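Local atomic coordinates of salt-tolerant glutaminase (Micrococcus luteus, PDB entry 3AGD), a protein that probably catalyses the hydrolysis of L-glutamine to L-glutamate and ammonium, and keeps its fold at high salt. Residues G314-V320 / G385-A391. Residues are numbered along the deposited sequence; the frame is centred on the assembly and turned at random.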
loop_
_atom_site.group_PDB
_atom_site.type_symbol
_atom_site.label_atom_id
_atom_site.label_comp_id
_atom_site.label_asym_id
_atom_site.label_seq_id
_atom_site.Cartn_x
_atom_site.Cartn_y
_atom_site.Cartn_z
ATOM N N GLY A 314 -9.509 -13.907 -1.285
ATOM C CA GLY A 314 -10.224 -15.167 -1.361
ATOM C C GLY A 314 -9.340 -16.396 -1.424
ATOM O O GLY A 314 -9.808 -17.505 -1.178
ATOM N N THR A 315 -8.066 -16.215 -1.753
ATOM C CA THR A 315 -7.149 -17.342 -1.835
ATOM C C THR A 315 -6.883 -17.913 -0.440
ATOM O O THR A 315 -6.307 -18.993 -0.293
ATOM C CB THR A 315 -5.833 -16.926 -2.530
ATOM O OG1 THR A 315 -6.111 -16.632 -3.907
ATOM C CG2 THR A 315 -4.792 -18.045 -2.464
ATOM N N ALA A 316 -7.319 -17.186 0.583
ATOM C CA ALA A 316 -7.168 -17.647 1.955
ATOM C C ALA A 316 -7.935 -18.969 2.060
ATOM O O ALA A 316 -7.662 -19.800 2.925
ATOM C CB ALA A 316 -7.738 -16.614 2.924
ATOM N N VAL A 317 -8.908 -19.154 1.172
ATOM C CA VAL A 317 -9.671 -20.395 1.150
ATOM C C VAL A 317 -9.026 -21.279 0.086
ATOM O O VAL A 317 -9.169 -21.025 -1.111
ATOM C CB VAL A 317 -11.157 -20.154 0.787
ATOM C CG1 VAL A 317 -11.888 -21.484 0.684
ATOM C CG2 VAL A 317 -11.821 -19.278 1.849
ATOM N N ARG A 318 -8.301 -22.304 0.529
ATOM C CA ARG A 318 -7.619 -23.226 -0.381
ATOM C C ARG A 318 -8.648 -24.056 -1.159
ATOM O O ARG A 318 -8.490 -24.291 -2.355
ATOM C CB ARG A 318 -6.678 -24.138 0.420
ATOM C CG ARG A 318 -5.751 -25.020 -0.405
ATOM C CD ARG A 318 -4.840 -25.831 0.519
ATOM N NE ARG A 318 -3.957 -26.757 -0.190
ATOM C CZ ARG A 318 -2.833 -26.412 -0.817
ATOM N NH1 ARG A 318 -2.427 -25.147 -0.837
ATOM N NH2 ARG A 318 -2.104 -27.342 -1.421
ATOM N N PHE A 319 -9.691 -24.505 -0.466
ATOM C CA PHE A 319 -10.769 -25.273 -1.083
ATOM C C PHE A 319 -11.878 -25.590 -0.083
ATOM O O PHE A 319 -11.685 -25.494 1.131
ATOM C CB PHE A 319 -10.251 -26.580 -1.717
ATOM C CG PHE A 319 -9.796 -27.628 -0.722
ATOM C CD1 PHE A 319 -8.462 -28.016 -0.668
ATOM C CD2 PHE A 319 -10.710 -28.263 0.120
ATOM C CE1 PHE A 319 -8.041 -29.026 0.205
ATOM C CE2 PHE A 319 -10.301 -29.273 0.998
ATOM C CZ PHE A 319 -8.965 -29.655 1.039
ATOM N N VAL A 320 -13.043 -25.947 -0.612
ATOM C CA VAL A 320 -14.197 -26.314 0.200
ATOM C C VAL A 320 -14.825 -27.504 -0.505
ATOM O O VAL A 320 -15.369 -27.367 -1.599
ATOM C CB VAL A 320 -15.239 -25.182 0.272
ATOM C CG1 VAL A 320 -16.315 -25.533 1.295
ATOM C CG2 VAL A 320 -14.560 -23.871 0.634
ATOM N N GLY A 385 -11.461 -14.099 -5.376
ATOM C CA GLY A 385 -11.958 -15.053 -4.390
ATOM C C GLY A 385 -11.421 -16.474 -4.219
ATOM O O GLY A 385 -11.997 -17.242 -3.447
ATOM N N GLY A 386 -10.350 -16.845 -4.915
ATOM C CA GLY A 386 -9.804 -18.185 -4.760
ATOM C C GLY A 386 -10.852 -19.285 -4.792
ATOM O O GLY A 386 -11.547 -19.457 -5.794
ATOM N N ALA A 387 -10.980 -20.031 -3.697
ATOM C CA ALA A 387 -11.957 -21.118 -3.642
ATOM C C ALA A 387 -13.160 -20.817 -2.747
ATOM O O ALA A 387 -13.918 -21.722 -2.389
ATOM C CB ALA A 387 -11.277 -22.406 -3.186
ATOM N N VAL A 388 -13.335 -19.549 -2.389
ATOM C CA VAL A 388 -14.458 -19.145 -1.544
ATOM C C VAL A 388 -15.776 -19.619 -2.151
ATOM O O VAL A 388 -16.688 -20.054 -1.441
ATOM C CB VAL A 388 -14.535 -17.602 -1.398
ATOM C CG1 VAL A 388 -15.807 -17.207 -0.647
ATOM C CG2 VAL A 388 -13.310 -17.082 -0.666
ATOM N N HIS A 389 -15.858 -19.534 -3.475
ATOM C CA HIS A 389 -17.059 -19.916 -4.200
ATOM C C HIS A 389 -17.422 -21.387 -4.056
ATOM O O HIS A 389 -18.575 -21.763 -4.271
ATOM C CB HIS A 389 -16.910 -19.574 -5.687
ATOM C CG HIS A 389 -15.894 -20.408 -6.406
ATOM N ND1 HIS A 389 -14.536 -20.229 -6.251
ATOM C CD2 HIS A 389 -16.041 -21.429 -7.284
ATOM C CE1 HIS A 389 -13.890 -21.100 -7.005
ATOM N NE2 HIS A 389 -14.779 -21.841 -7.641
ATOM N N GLU A 390 -16.451 -22.221 -3.698
ATOM C CA GLU A 390 -16.728 -23.644 -3.551
ATOM C C GLU A 390 -17.690 -23.909 -2.388
ATOM O O GLU A 390 -18.314 -24.969 -2.322
ATOM C CB GLU A 390 -15.424 -24.432 -3.365
ATOM C CG GLU A 390 -14.384 -24.165 -4.452
ATOM C CD GLU A 390 -13.220 -25.149 -4.425
ATOM O OE1 GLU A 390 -12.858 -25.618 -3.327
ATOM O OE2 GLU A 390 -12.656 -25.441 -5.503
ATOM N N ALA A 391 -17.818 -22.944 -1.479
ATOM C CA ALA A 391 -18.724 -23.096 -0.339
ATOM C C ALA A 391 -20.162 -23.075 -0.840
ATOM O O ALA A 391 -20.984 -23.897 -0.436
ATOM C CB ALA A 391 -18.509 -21.977 0.672
HETATM O O HOH W 1 -17.444 -27.180 -3.270
#
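The backbone at G314 and the G385-G386 pair pack together where the STAS-like C-terminal domain begins its sheet: CA of G314 lies 3.5 Å from CA of G385, and CA of T315 4.0 Å from CA of G386. Glycine suits G314 and G386 in particular. A CB on G314 would strike CA of G385, and one on G386 would run into O of G314 and CA of T315; G386 also takes a positive phi within the type II' turn G385-V388.

At the third position of the turn, A387 is the small knob of the contact. Its CB enters a shallow hollow along the strand, 3.3 Å from O of V317, 3.5 Å from O of R318 and 3.6 Å from CA of F319, where a single methyl fits closely. The hollow is partly formed by a classic beta bulge, in which R318 and F319 both face H330. Branched V317 and V320 fill the space around the knob: CG2 of V317 meets CG2 of V388 at 3.7 Å, while CG1 of V320 rests 3.8 Å from CA of A391. V317 and V388 also pack against helix 337-349.

E390 reaches back over the strand, its OE1 accepting a hydrogen bond from N of V320 (2.7 Å); N of A387 gives a weak one to O of V317 (3.3 Å). A water bridges O of V320 and O of E390. Glutamate has the length and the two oxygens needed: OE2 forms a salt bridge with R413 of the second subunit, so one carboxylate ties helix 389-395 both to this edge strand and to the second subunit.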